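Local coordinates for multifunctional non-homologous end joining DNA repair protein LigD (Mycobacterium tuberculosis, PDB 2IRY) that probably repairs DNA double-strand breaks together with Ku by non-homologous end joining, its polymerase domain, the part present here, adding nucleotides with the aid of manganese, at residues E112-Q117 with S237-A242; V138-P143 with G179-T184; P172-S177 with V254-T259. All blocks are in the same frame, centred on the assembly; numbering follows the deposited sequence. Where two conformers were deposited one is given.

Interaction 1 of 3, residues E112-Q117 with S237-A242. With DGT (2'-deoxyguanosine-5'-triphosphate), chain D.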
loop_
_atom_site.group_PDB
_atom_site.type_symbol
_atom_site.label_atom_id
_atom_site.label_comp_id
_atom_site.label_asym_id
_atom_site.label_seq_id
_atom_site.Cartn_x
_atom_site.Cartn_y
_atom_site.Cartn_z
ATOM N N GLU A 112 -6.926 6.366 -3.922
ATOM C CA GLU A 112 -5.953 5.303 -3.655
ATOM C C GLU A 112 -4.571 5.647 -4.201
ATOM O O GLU A 112 -4.441 6.144 -5.309
ATOM C CB GLU A 112 -6.426 3.953 -4.215
ATOM C CG GLU A 112 -7.591 3.338 -3.468
ATOM C CD GLU A 112 -8.016 1.976 -4.010
ATOM O OE1 GLU A 112 -7.408 1.525 -5.004
ATOM O OE2 GLU A 112 -8.974 1.365 -3.436
ATOM N N VAL A 113 -3.543 5.373 -3.384
ATOM C CA VAL A 113 -2.145 5.520 -3.775
ATOM C C VAL A 113 -1.570 4.101 -3.689
ATOM O O VAL A 113 -1.742 3.423 -2.660
ATOM C CB VAL A 113 -1.364 6.425 -2.790
ATOM C CG1 VAL A 113 0.122 6.415 -3.120
ATOM C CG2 VAL A 113 -1.989 7.877 -2.730
ATOM N N HIS A 114 -0.931 3.643 -4.765
ATOM C CA HIS A 114 -0.387 2.274 -4.859
ATOM C C HIS A 114 1.114 2.394 -5.179
ATOM O O HIS A 114 1.483 3.244 -5.977
ATOM C CB HIS A 114 -1.041 1.488 -5.985
ATOM C CG HIS A 114 -2.510 1.236 -5.812
ATOM N ND1 HIS A 114 -3.021 -0.029 -5.583
ATOM C CD2 HIS A 114 -3.576 2.069 -5.876
ATOM C CE1 HIS A 114 -4.341 0.039 -5.521
ATOM N NE2 HIS A 114 -4.705 1.298 -5.685
ATOM N N VAL A 115 1.959 1.618 -4.502
ATOM C CA VAL A 115 3.417 1.685 -4.682
ATOM C C VAL A 115 4.020 0.278 -4.772
ATOM O O VAL A 115 3.481 -0.661 -4.184
ATOM C CB VAL A 115 4.161 2.505 -3.545
ATOM C CG1 VAL A 115 3.698 3.957 -3.541
ATOM C CG2 VAL A 115 3.998 1.841 -2.135
ATOM N N PRO A 116 5.151 0.128 -5.497
ATOM C CA PRO A 116 5.865 -1.140 -5.420
ATOM C C PRO A 116 6.775 -1.211 -4.189
ATOM O O PRO A 116 6.849 -0.254 -3.409
ATOM C CB PRO A 116 6.690 -1.159 -6.711
ATOM C CG PRO A 116 6.998 0.357 -6.944
ATOM C CD PRO A 116 5.775 1.093 -6.437
ATOM N N GLN A 117 7.479 -2.334 -4.045
ATOM C CA GLN A 117 8.287 -2.626 -2.862
ATOM C C GLN A 117 9.767 -2.197 -3.031
ATOM O O GLN A 117 10.605 -2.432 -2.138
ATOM C CB GLN A 117 8.135 -4.135 -2.462
ATOM C CG GLN A 117 6.646 -4.600 -2.427
ATOM C CD GLN A 117 5.751 -3.577 -1.744
ATOM O OE1 GLN A 117 4.762 -3.079 -2.328
ATOM N NE2 GLN A 117 6.127 -3.202 -0.542
ATOM N N SER A 237 7.201 -5.075 -11.414
ATOM C CA SER A 237 6.150 -4.469 -12.241
ATOM C C SER A 237 4.807 -4.409 -11.501
ATOM O O SER A 237 3.843 -3.855 -12.039
ATOM C CB SER A 237 5.977 -5.253 -13.556
ATOM O OG SER A 237 5.349 -6.493 -13.279
ATOM N N LYS A 238 4.745 -4.953 -10.287
ATOM C CA LYS A 238 3.470 -4.921 -9.494
ATOM C C LYS A 238 3.416 -3.798 -8.454
ATOM O O LYS A 238 4.445 -3.367 -7.957
ATOM C CB LYS A 238 3.185 -6.264 -8.816
ATOM C CG LYS A 238 2.919 -7.441 -9.776
ATOM C CD LYS A 238 1.760 -7.119 -10.694
ATOM C CE LYS A 238 1.060 -8.377 -11.209
ATOM N NZ LYS A 238 1.974 -9.188 -12.050
ATOM N N THR A 239 2.208 -3.319 -8.138
ATOM C CA THR A 239 2.057 -2.268 -7.093
ATOM C C THR A 239 1.032 -2.734 -6.084
ATOM O O THR A 239 0.151 -3.557 -6.416
ATOM C CB THR A 239 1.610 -0.891 -7.665
ATOM O OG1 THR A 239 0.339 -1.013 -8.330
ATOM C CG2 THR A 239 2.592 -0.406 -8.614
ATOM N N THR A 240 1.134 -2.207 -4.861
ATOM C CA THR A 240 0.265 -2.607 -3.749
ATOM C C THR A 240 -0.210 -1.336 -3.058
ATOM O O THR A 240 0.563 -0.376 -2.910
ATOM C CB THR A 240 1.065 -3.527 -2.772
ATOM O OG1 THR A 240 1.407 -4.754 -3.455
ATOM C CG2 THR A 240 0.272 -3.841 -1.524
ATOM N N ILE A 241 -1.479 -1.325 -2.641
ATOM C CA ILE A 241 -2.046 -0.184 -1.906
ATOM C C ILE A 241 -1.098 0.294 -0.797
ATOM O O ILE A 241 -0.574 -0.519 0.002
ATOM C CB ILE A 241 -3.456 -0.543 -1.328
ATOM C CG1 ILE A 241 -4.154 0.727 -0.838
ATOM C CG2 ILE A 241 -3.342 -1.648 -0.231
ATOM C CD1 ILE A 241 -4.647 1.593 -2.015
ATOM N N ALA A 242 -0.835 1.590 -0.756
ATOM C CA ALA A 242 0.117 2.119 0.224
ATOM C C ALA A 242 -0.488 2.109 1.611
ATOM O O ALA A 242 -1.668 2.402 1.752
ATOM C CB ALA A 242 0.545 3.539 -0.143
HETATM P PG DGT D . -8.200 -7.370 -0.727
HETATM O O1G DGT D . -9.700 -7.249 -0.690
HETATM O O2G DGT D . -7.743 -8.557 -1.550
HETATM O O3G DGT D . -7.561 -7.256 0.641
HETATM O O3B DGT D . -7.694 -6.027 -1.497
HETATM P PB DGT D . -6.182 -5.732 -2.017
HETATM O O1B DGT D . -5.848 -4.289 -1.739
HETATM O O2B DGT D . -5.204 -6.779 -1.541
HETATM O O3A DGT D . -6.319 -5.925 -3.626
HETATM P PA DGT D . -7.229 -4.950 -4.543
HETATM O O1A DGT D . -7.417 -5.574 -5.907
HETATM O O2A DGT D . -8.480 -4.599 -3.766
HETATM O "O5'" DGT D . -6.266 -3.646 -4.704
HETATM C "C5'" DGT D . -5.001 -3.707 -5.391
HETATM C "C4'" DGT D . -4.974 -4.769 -6.495
HETATM O "O4'" DGT D . -5.194 -4.182 -7.781
HETATM C "C3'" DGT D . -3.681 -5.558 -6.576
HETATM O "O3'" DGT D . -3.837 -6.803 -5.897
HETATM C "C2'" DGT D . -3.450 -5.784 -8.060
HETATM C "C1'" DGT D . -4.367 -4.790 -8.769
HETATM N N9 DGT D . -3.595 -3.701 -9.413
HETATM C C8 DGT D . -2.531 -3.077 -8.878
HETATM N N7 DGT D . -2.039 -2.118 -9.697
HETATM C C5 DGT D . -2.811 -2.121 -10.794
HETATM C C6 DGT D . -2.847 -1.347 -12.056
HETATM O O6 DGT D . -1.998 -0.459 -12.252
HETATM N N1 DGT D . -3.803 -1.632 -12.957
HETATM C C2 DGT D . -4.723 -2.601 -12.739
HETATM N N2 DGT D . -5.661 -2.831 -13.688
HETATM N N3 DGT D . -4.758 -3.350 -11.597
HETATM C C4 DGT D . -3.842 -3.158 -10.609
HETATM O O HOH W 1 -2.237 -2.418 -6.491
#
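Val115 and Thr240 form an antiparallel hydrogen-bonded pair, gripping each other by two backbone bonds: Val115 N donates to Thr240 O and Thr240 N to Val115 O, each at 2.9 Å. A third, from Ala242 N to Val113 O (2.8 Å), carries the ladder past the non-hydrogen-bonded pair His114–Ile241. Ile241 CD1 and Ala242 CB also approach Val113 O.

The His114 imidazole is held by both nitrogens. NE2 donates to Glu112 OE1 (2.8 Å), which lies in the ring plane but is met on the anti side of the carboxylate, 31° out of the carboxylate plane. ND1 lies 2.7 Å from the oxygen of water 1, which in turn donates to Thr239 O. Over one face of the ring sits Ile241 CD1, 3.9 Å from the ring centroid in a CH-pi contact. The isoleucine has CG1 anti to its backbone N (chi1 -168°), and the bend at chi2 brings CD1 back over the imidazole. The same methyl touches the aliphatic part of Glu112, whose OE2 is bound by Arg247 in a salt bridge and by Gly248 N. C5' of the bound dGTP approaches the edge of the His114 ring, while Thr239 OG1 lies 3.0 Å from N7 of the guanine. Both residues are thus placed beside the nucleotide, consistent with their assignment to the polymerase substrate site. Thr240 OG1 is satisfied by Gln233.

Strand 112-115 runs between strands 53-56 and 240-241 in a four-stranded antiparallel sheet, with Phe67 meeting His114 edge-to-face; beyond Thr240 and Ile241 lie His181 and Tyr183 of strand 180-186.

Interaction 2 of 3, residues V138-P143 with G179-T184. With MN (manganese (II) ion), chain C; DGT (2'-deoxyguanosine-5'-triphosphate), chain D.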
loop_
_atom_site.group_PDB
_atom_site.type_symbol
_atom_site.label_atom_id
_atom_site.label_comp_id
_atom_site.label_asym_id
_atom_site.label_seq_id
_atom_site.Cartn_x
_atom_site.Cartn_y
_atom_site.Cartn_z
ATOM N N VAL A 138 6.342 -7.831 0.615
ATOM C CA VAL A 138 4.897 -7.761 0.941
ATOM C C VAL A 138 4.249 -9.120 0.600
ATOM O O VAL A 138 4.560 -9.730 -0.434
ATOM C CB VAL A 138 4.135 -6.610 0.217
ATOM C CG1 VAL A 138 4.051 -6.859 -1.278
ATOM C CG2 VAL A 138 2.741 -6.448 0.797
ATOM N N PHE A 139 3.398 -9.596 1.512
ATOM C CA PHE A 139 2.531 -10.734 1.264
ATOM C C PHE A 139 1.092 -10.239 1.295
ATOM O O PHE A 139 0.719 -9.452 2.169
ATOM C CB PHE A 139 2.738 -11.802 2.336
ATOM C CG PHE A 139 4.109 -12.397 2.327
ATOM C CD1 PHE A 139 4.366 -13.531 1.565
ATOM C CD2 PHE A 139 5.155 -11.816 3.071
ATOM C CE1 PHE A 139 5.675 -14.111 1.531
ATOM C CE2 PHE A 139 6.457 -12.378 3.034
ATOM C CZ PHE A 139 6.706 -13.528 2.269
ATOM N N ASP A 140 0.292 -10.677 0.330
ATOM C CA ASP A 140 -1.106 -10.338 0.334
ATOM C C ASP A 140 -1.862 -11.599 0.727
ATOM O O ASP A 140 -1.851 -12.585 -0.003
ATOM C CB ASP A 140 -1.511 -9.813 -1.034
ATOM C CG ASP A 140 -2.968 -9.506 -1.136
ATOM O OD1 ASP A 140 -3.721 -9.589 -0.138
ATOM O OD2 ASP A 140 -3.374 -9.176 -2.264
ATOM N N LEU A 141 -2.459 -11.576 1.918
ATOM C CA LEU A 141 -3.230 -12.716 2.386
ATOM C C LEU A 141 -4.703 -12.497 2.060
ATOM O O LEU A 141 -5.378 -11.608 2.634
ATOM C CB LEU A 141 -3.002 -12.949 3.887
ATOM C CG LEU A 141 -1.712 -13.659 4.336
ATOM C CD1 LEU A 141 -0.418 -13.038 3.758
ATOM C CD2 LEU A 141 -1.642 -13.709 5.862
ATOM N N ASP A 142 -5.185 -13.292 1.110
ATOM C CA ASP A 142 -6.533 -13.168 0.581
ATOM C C ASP A 142 -7.352 -14.363 1.047
ATOM O O ASP A 142 -7.094 -15.495 0.615
ATOM C CB ASP A 142 -6.511 -13.120 -0.951
ATOM C CG ASP A 142 -7.806 -12.570 -1.539
ATOM O OD1 ASP A 142 -8.274 -11.480 -1.112
ATOM O OD2 ASP A 142 -8.355 -13.221 -2.452
ATOM N N PRO A 143 -8.321 -14.122 1.955
ATOM C CA PRO A 143 -9.143 -15.218 2.452
ATOM C C PRO A 143 -10.096 -15.736 1.381
ATOM O O PRO A 143 -10.776 -14.951 0.702
ATOM C CB PRO A 143 -9.906 -14.591 3.622
ATOM C CG PRO A 143 -9.966 -13.117 3.291
ATOM C CD PRO A 143 -8.682 -12.824 2.566
ATOM N N GLY A 179 -8.861 -8.323 2.756
ATOM C CA GLY A 179 -7.750 -9.112 3.255
ATOM C C GLY A 179 -6.723 -8.365 4.084
ATOM O O GLY A 179 -7.016 -7.324 4.688
ATOM N N LEU A 180 -5.528 -8.956 4.127
ATOM C CA LEU A 180 -4.510 -8.604 5.064
ATOM C C LEU A 180 -3.169 -8.586 4.334
ATOM O O LEU A 180 -2.839 -9.550 3.679
ATOM C CB LEU A 180 -4.479 -9.705 6.152
ATOM C CG LEU A 180 -3.551 -9.641 7.361
ATOM C CD1 LEU A 180 -3.662 -8.286 8.099
ATOM C CD2 LEU A 180 -3.930 -10.793 8.281
ATOM N N HIS A 181 -2.419 -7.500 4.467
ATOM C CA HIS A 181 -1.078 -7.398 3.918
ATOM C C HIS A 181 -0.032 -7.456 5.038
ATOM O O HIS A 181 -0.241 -6.893 6.150
ATOM C CB HIS A 181 -0.925 -6.105 3.094
ATOM C CG HIS A 181 -1.885 -6.017 1.948
ATOM N ND1 HIS A 181 -2.207 -4.833 1.326
ATOM C CD2 HIS A 181 -2.618 -6.978 1.330
ATOM C CE1 HIS A 181 -3.053 -5.074 0.340
ATOM N NE2 HIS A 181 -3.327 -6.361 0.326
ATOM N N LEU A 182 1.073 -8.154 4.744
ATOM C CA LEU A 182 2.197 -8.285 5.673
ATOM C C LEU A 182 3.456 -7.746 5.008
ATOM O O LEU A 182 3.792 -8.164 3.876
ATOM C CB LEU A 182 2.440 -9.753 6.087
ATOM C CG LEU A 182 1.259 -10.544 6.655
ATOM C CD1 LEU A 182 1.673 -11.970 7.011
ATOM C CD2 LEU A 182 0.668 -9.849 7.920
ATOM N N TYR A 183 4.123 -6.818 5.694
ATOM C CA TYR A 183 5.358 -6.204 5.210
ATOM C C TYR A 183 6.532 -6.603 6.100
ATOM O O TYR A 183 6.394 -6.665 7.322
ATOM C CB TYR A 183 5.245 -4.677 5.262
ATOM C CG TYR A 183 4.310 -4.071 4.238
ATOM C CD1 TYR A 183 4.748 -3.785 2.931
ATOM C CD2 TYR A 183 2.981 -3.757 4.585
ATOM C CE1 TYR A 183 3.874 -3.218 1.994
ATOM C CE2 TYR A 183 2.099 -3.175 3.656
ATOM C CZ TYR A 183 2.551 -2.912 2.365
ATOM O OH TYR A 183 1.683 -2.360 1.440
ATOM N N THR A 184 7.687 -6.816 5.494
ATOM C CA THR A 184 8.897 -7.093 6.266
ATOM C C THR A 184 10.082 -6.378 5.610
ATOM O O THR A 184 10.323 -6.561 4.422
ATOM C CB THR A 184 9.159 -8.606 6.401
ATOM O OG1 THR A 184 10.455 -8.820 6.983
ATOM C CG2 THR A 184 9.109 -9.290 5.091
HETATM MN MN MN C . -5.865 -9.433 -1.367
HETATM P PG DGT D . -8.200 -7.370 -0.727
HETATM O O1G DGT D . -9.700 -7.249 -0.690
HETATM O O2G DGT D . -7.743 -8.557 -1.550
HETATM O O3G DGT D . -7.561 -7.256 0.641
HETATM O O3B DGT D . -7.694 -6.027 -1.497
HETATM P PB DGT D . -6.182 -5.732 -2.017
HETATM O O1B DGT D . -5.848 -4.289 -1.739
HETATM O O2B DGT D . -5.204 -6.779 -1.541
HETATM O O3A DGT D . -6.319 -5.925 -3.626
HETATM P PA DGT D . -7.229 -4.950 -4.543
HETATM O O1A DGT D . -7.417 -5.574 -5.907
HETATM O O2A DGT D . -8.480 -4.599 -3.766
HETATM O "O5'" DGT D . -6.266 -3.646 -4.704
HETATM C "C5'" DGT D . -5.001 -3.707 -5.391
HETATM C "C4'" DGT D . -4.974 -4.769 -6.495
HETATM O "O4'" DGT D . -5.194 -4.182 -7.781
HETATM C "C3'" DGT D . -3.681 -5.558 -6.576
HETATM O "O3'" DGT D . -3.837 -6.803 -5.897
HETATM C "C2'" DGT D . -3.450 -5.784 -8.060
HETATM C "C1'" DGT D . -4.367 -4.790 -8.769
HETATM N N9 DGT D . -3.595 -3.701 -9.413
HETATM C C8 DGT D . -2.531 -3.077 -8.878
HETATM N N7 DGT D . -2.039 -2.118 -9.697
HETATM C C5 DGT D . -2.811 -2.121 -10.794
HETATM C C6 DGT D . -2.847 -1.347 -12.056
HETATM O O6 DGT D . -1.998 -0.459 -12.252
HETATM N N1 DGT D . -3.803 -1.632 -12.957
HETATM C C2 DGT D . -4.723 -2.601 -12.739
HETATM N N2 DGT D . -5.661 -2.831 -13.688
HETATM N N3 DGT D . -4.758 -3.350 -11.597
HETATM C C4 DGT D . -3.842 -3.158 -10.609
HETATM O O HOH W 2 -5.489 -8.785 -3.430
HETATM O O HOH W 3 -5.779 -8.809 1.001
#
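Strands 138-143 and 180-184 run antiparallel, their axes 4.6 Å apart at closest approach and their directions 164° apart. Phe139–Leu182 and Leu141–Leu180 are hydrogen-bonded pairs, each closed by two backbone bonds; Asp140–His181 is the non-hydrogen-bonded pair between them, and Val138–Tyr183, also non-hydrogen-bonded, precedes Phe139–Leu182.

On one face, a trans chi1 (177°) swings the Asp140 carboxylate alongside the His181 ring, their planes 82° apart; OD1 meets the ring edge, 3.2 Å from His181 CD2, and binds manganese at 2.5 Å. His181 NE2 donates to dGTP O2B (2.7 Å), so the two neighbours hold the metal and the triphosphate respectively. The gamma-phosphate oxygen O2G and two waters also bind the metal. Asp142, assigned to the metal site as in related enzymes, is not a ligand of this ion: its OD1 is 3.2 Å away. Farther along this face, Val138 CG2 sits over the Tyr183 ring, 3.9 Å from its centroid. On the other face, Leu141 CD2 packs against Leu182 CD1 at 3.9 Å.

Helix 149-164 covers the leucine face, Leu152, Ala156 and Val159 meeting Leu141, Leu180 and Leu182; Thr240 and Ile241 adjoin the metal-site face, and strands 227-230 and 171-174 flank the pair.

Interaction 3 of 3, residues P172-S177 with V254-T259. With DGT (2'-deoxyguanosine-5'-triphosphate), chain D.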
loop_
_atom_site.group_PDB
_atom_site.type_symbol
_atom_site.label_atom_id
_atom_site.label_comp_id
_atom_site.label_asym_id
_atom_site.label_seq_id
_atom_site.Cartn_x
_atom_site.Cartn_y
_atom_site.Cartn_z
ATOM N N PRO A 172 1.785 -6.201 10.275
ATOM C CA PRO A 172 0.498 -6.400 9.590
ATOM C C PRO A 172 -0.266 -5.108 9.262
ATOM O O PRO A 172 -0.279 -4.167 10.049
ATOM C CB PRO A 172 -0.300 -7.233 10.604
ATOM C CG PRO A 172 0.239 -6.800 11.950
ATOM C CD PRO A 172 1.658 -6.328 11.748
ATOM N N VAL A 173 -0.934 -5.103 8.119
ATOM C CA VAL A 173 -1.708 -3.948 7.684
ATOM C C VAL A 173 -2.999 -4.522 7.084
ATOM O O VAL A 173 -2.959 -5.126 6.015
ATOM C CB VAL A 173 -0.945 -3.122 6.576
ATOM C CG1 VAL A 173 -1.782 -1.959 6.069
ATOM C CG2 VAL A 173 0.425 -2.611 7.048
ATOM N N THR A 174 -4.144 -4.298 7.722
ATOM C CA THR A 174 -5.416 -4.704 7.099
ATOM C C THR A 174 -5.620 -3.824 5.862
ATOM O O THR A 174 -5.436 -2.614 5.931
ATOM C CB THR A 174 -6.621 -4.619 8.083
ATOM O OG1 THR A 174 -6.607 -3.364 8.799
ATOM C CG2 THR A 174 -6.547 -5.796 9.096
ATOM N N SER A 175 -5.977 -4.446 4.736
ATOM C CA SER A 175 -5.939 -3.759 3.435
ATOM C C SER A 175 -6.956 -2.640 3.233
ATOM O O SER A 175 -6.772 -1.789 2.333
ATOM C CB SER A 175 -6.096 -4.798 2.291
ATOM O OG SER A 175 -7.469 -5.200 2.191
ATOM N N GLY A 176 -8.043 -2.649 4.007
ATOM C CA GLY A 176 -9.165 -1.722 3.782
ATOM C C GLY A 176 -10.252 -2.336 2.902
ATOM O O GLY A 176 -11.361 -1.779 2.744
ATOM N N SER A 177 -9.930 -3.484 2.315
ATOM C CA SER A 177 -10.915 -4.200 1.516
ATOM C C SER A 177 -11.301 -5.505 2.205
ATOM O O SER A 177 -12.062 -5.460 3.187
ATOM C CB SER A 177 -10.483 -4.352 0.046
ATOM O OG SER A 177 -9.178 -4.865 -0.016
ATOM N N VAL A 254 -9.350 2.173 5.166
ATOM C CA VAL A 254 -7.929 2.528 4.983
ATOM C C VAL A 254 -7.057 1.263 5.069
ATOM O O VAL A 254 -7.399 0.310 5.817
ATOM C CB VAL A 254 -7.503 3.577 6.079
ATOM C CG1 VAL A 254 -5.940 3.725 6.135
ATOM C CG2 VAL A 254 -8.167 4.962 5.815
ATOM N N ALA A 255 -5.959 1.253 4.306
ATOM C CA ALA A 255 -4.896 0.263 4.484
ATOM C C ALA A 255 -4.191 0.609 5.820
ATOM O O ALA A 255 -3.239 1.420 5.869
ATOM C CB ALA A 255 -3.941 0.309 3.292
ATOM N N ALA A 256 -4.687 0.009 6.902
ATOM C CA ALA A 256 -4.390 0.487 8.270
ATOM C C ALA A 256 -3.387 -0.424 8.992
ATOM O O ALA A 256 -3.672 -1.620 9.187
ATOM C CB ALA A 256 -5.716 0.595 9.104
ATOM N N PRO A 257 -2.221 0.128 9.430
ATOM C CA PRO A 257 -1.343 -0.718 10.261
ATOM C C PRO A 257 -2.018 -1.175 11.544
ATOM O O PRO A 257 -2.757 -0.388 12.164
ATOM C CB PRO A 257 -0.143 0.199 10.607
ATOM C CG PRO A 257 -0.179 1.280 9.584
ATOM C CD PRO A 257 -1.640 1.462 9.170
ATOM N N ARG A 258 -1.770 -2.444 11.919
ATOM C CA ARG A 258 -2.319 -3.049 13.155
ATOM C C ARG A 258 -1.220 -3.601 14.058
ATOM O O ARG A 258 -0.097 -3.833 13.616
ATOM C CB ARG A 258 -3.308 -4.194 12.825
ATOM C CG ARG A 258 -4.325 -3.880 11.702
ATOM C CD ARG A 258 -5.172 -2.653 12.006
ATOM N NE ARG A 258 -6.160 -2.900 13.060
ATOM C CZ ARG A 258 -7.418 -3.264 12.822
ATOM N NH1 ARG A 258 -7.853 -3.438 11.581
ATOM N NH2 ARG A 258 -8.243 -3.459 13.834
ATOM N N THR A 259 -1.558 -3.845 15.324
ATOM C CA THR A 259 -0.687 -4.672 16.162
ATOM C C THR A 259 -1.046 -6.155 15.963
ATOM O O THR A 259 -2.150 -6.493 15.523
ATOM C CB THR A 259 -0.821 -4.323 17.649
ATOM O OG1 THR A 259 -2.130 -4.692 18.078
ATOM C CG2 THR A 259 -0.621 -2.836 17.853
HETATM P PG DGT D . -8.200 -7.370 -0.727
HETATM O O1G DGT D . -9.700 -7.249 -0.690
HETATM O O2G DGT D . -7.743 -8.557 -1.550
HETATM O O3G DGT D . -7.561 -7.256 0.641
HETATM O O3B DGT D . -7.694 -6.027 -1.497
HETATM P PB DGT D . -6.182 -5.732 -2.017
HETATM O O1B DGT D . -5.848 -4.289 -1.739
HETATM O O2B DGT D . -5.204 -6.779 -1.541
HETATM O O3A DGT D . -6.319 -5.925 -3.626
HETATM P PA DGT D . -7.229 -4.950 -4.543
HETATM O O1A DGT D . -7.417 -5.574 -5.907
HETATM O O2A DGT D . -8.480 -4.599 -3.766
HETATM O "O5'" DGT D . -6.266 -3.646 -4.704
HETATM C "C5'" DGT D . -5.001 -3.707 -5.391
HETATM C "C4'" DGT D . -4.974 -4.769 -6.495
HETATM O "O4'" DGT D . -5.194 -4.182 -7.781
HETATM C "C3'" DGT D . -3.681 -5.558 -6.576
HETATM O "O3'" DGT D . -3.837 -6.803 -5.897
HETATM C "C2'" DGT D . -3.450 -5.784 -8.060
HETATM C "C1'" DGT D . -4.367 -4.790 -8.769
HETATM N N9 DGT D . -3.595 -3.701 -9.413
HETATM C C8 DGT D . -2.531 -3.077 -8.878
HETATM N N7 DGT D . -2.039 -2.118 -9.697
HETATM C C5 DGT D . -2.811 -2.121 -10.794
HETATM C C6 DGT D . -2.847 -1.347 -12.056
HETATM O O6 DGT D . -1.998 -0.459 -12.252
HETATM N N1 DGT D . -3.803 -1.632 -12.957
HETATM C C2 DGT D . -4.723 -2.601 -12.739
HETATM N N2 DGT D . -5.661 -2.831 -13.688
HETATM N N3 DGT D . -4.758 -3.350 -11.597
HETATM C C4 DGT D . -3.842 -3.158 -10.609
HETATM O O HOH W 4 1.659 -2.825 11.619
HETATM O O HOH W 5 -8.358 -1.591 7.539
#
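Thr174 OG1 receives Arg258 NH1 at 3.0 Å, lying in the guanidinium plane at its edge. The arginine, bent at chi2 and chi3, also touches Thr174 CG2 with its CG. The backbones pair as short antiparallel strands: Arg258 N donates to Pro172 O and Ala256 N to Thr174 O, both at 2.9 Å, while the return bond from Thr174 N to Ala256 O is weak. Val173 CG1 presses on Ala255, 3.5 Å from its C. Water 4 donates to Pro172 O and Arg258 O, and water 5 joins Thr174 OG1 to Val254 O.

Where the strand ends, Ser175 OG accepts from Ser177 N at 3.0 Å in an ST turn. Ser175 OG donates to dGTP O3G at 2.6 Å, tying the turn to the gamma-phosphate, consistent with the assignment of residues 175-177 to the polymerase substrate site. Gly176 has a positive phi (94°), where a side chain would jam against the preceding carbonyl and crowd Val254.

Farther out, Glu262 forms a salt bridge with Arg258 NE and Arg269 O accepts from NH1. Strand 171-174 stands between strands 180-186 and 256-257, with helix 273-283 packing on Val254 and Ala256 and helix 260-263 on Pro172.

Overall arrangement
All three contacts touch the same dGTP within the primase-polymerase domain. Interactions 2 and 3, with centres about 9 Å apart, belong to the same mixed sheet, where strands 180-186 and 171-174 are neighbours; interaction 1, whose centre lies about 13 and 14 Å from theirs, belongs to a separate antiparallel sheet. Along the chain the segments come as 112-117, 138-143, 172-177, 179-184, 237-242 and 254-259, so interaction 2 falls wholly within the span of interaction 1, whereas interaction 3 alternates with both. Ile241 packs on His181 and Ala255, joining the two sheets. Interaction 1 mainly meets the base and sugar, interactions 2 and 3 the triphosphate, and interaction 2 the metal.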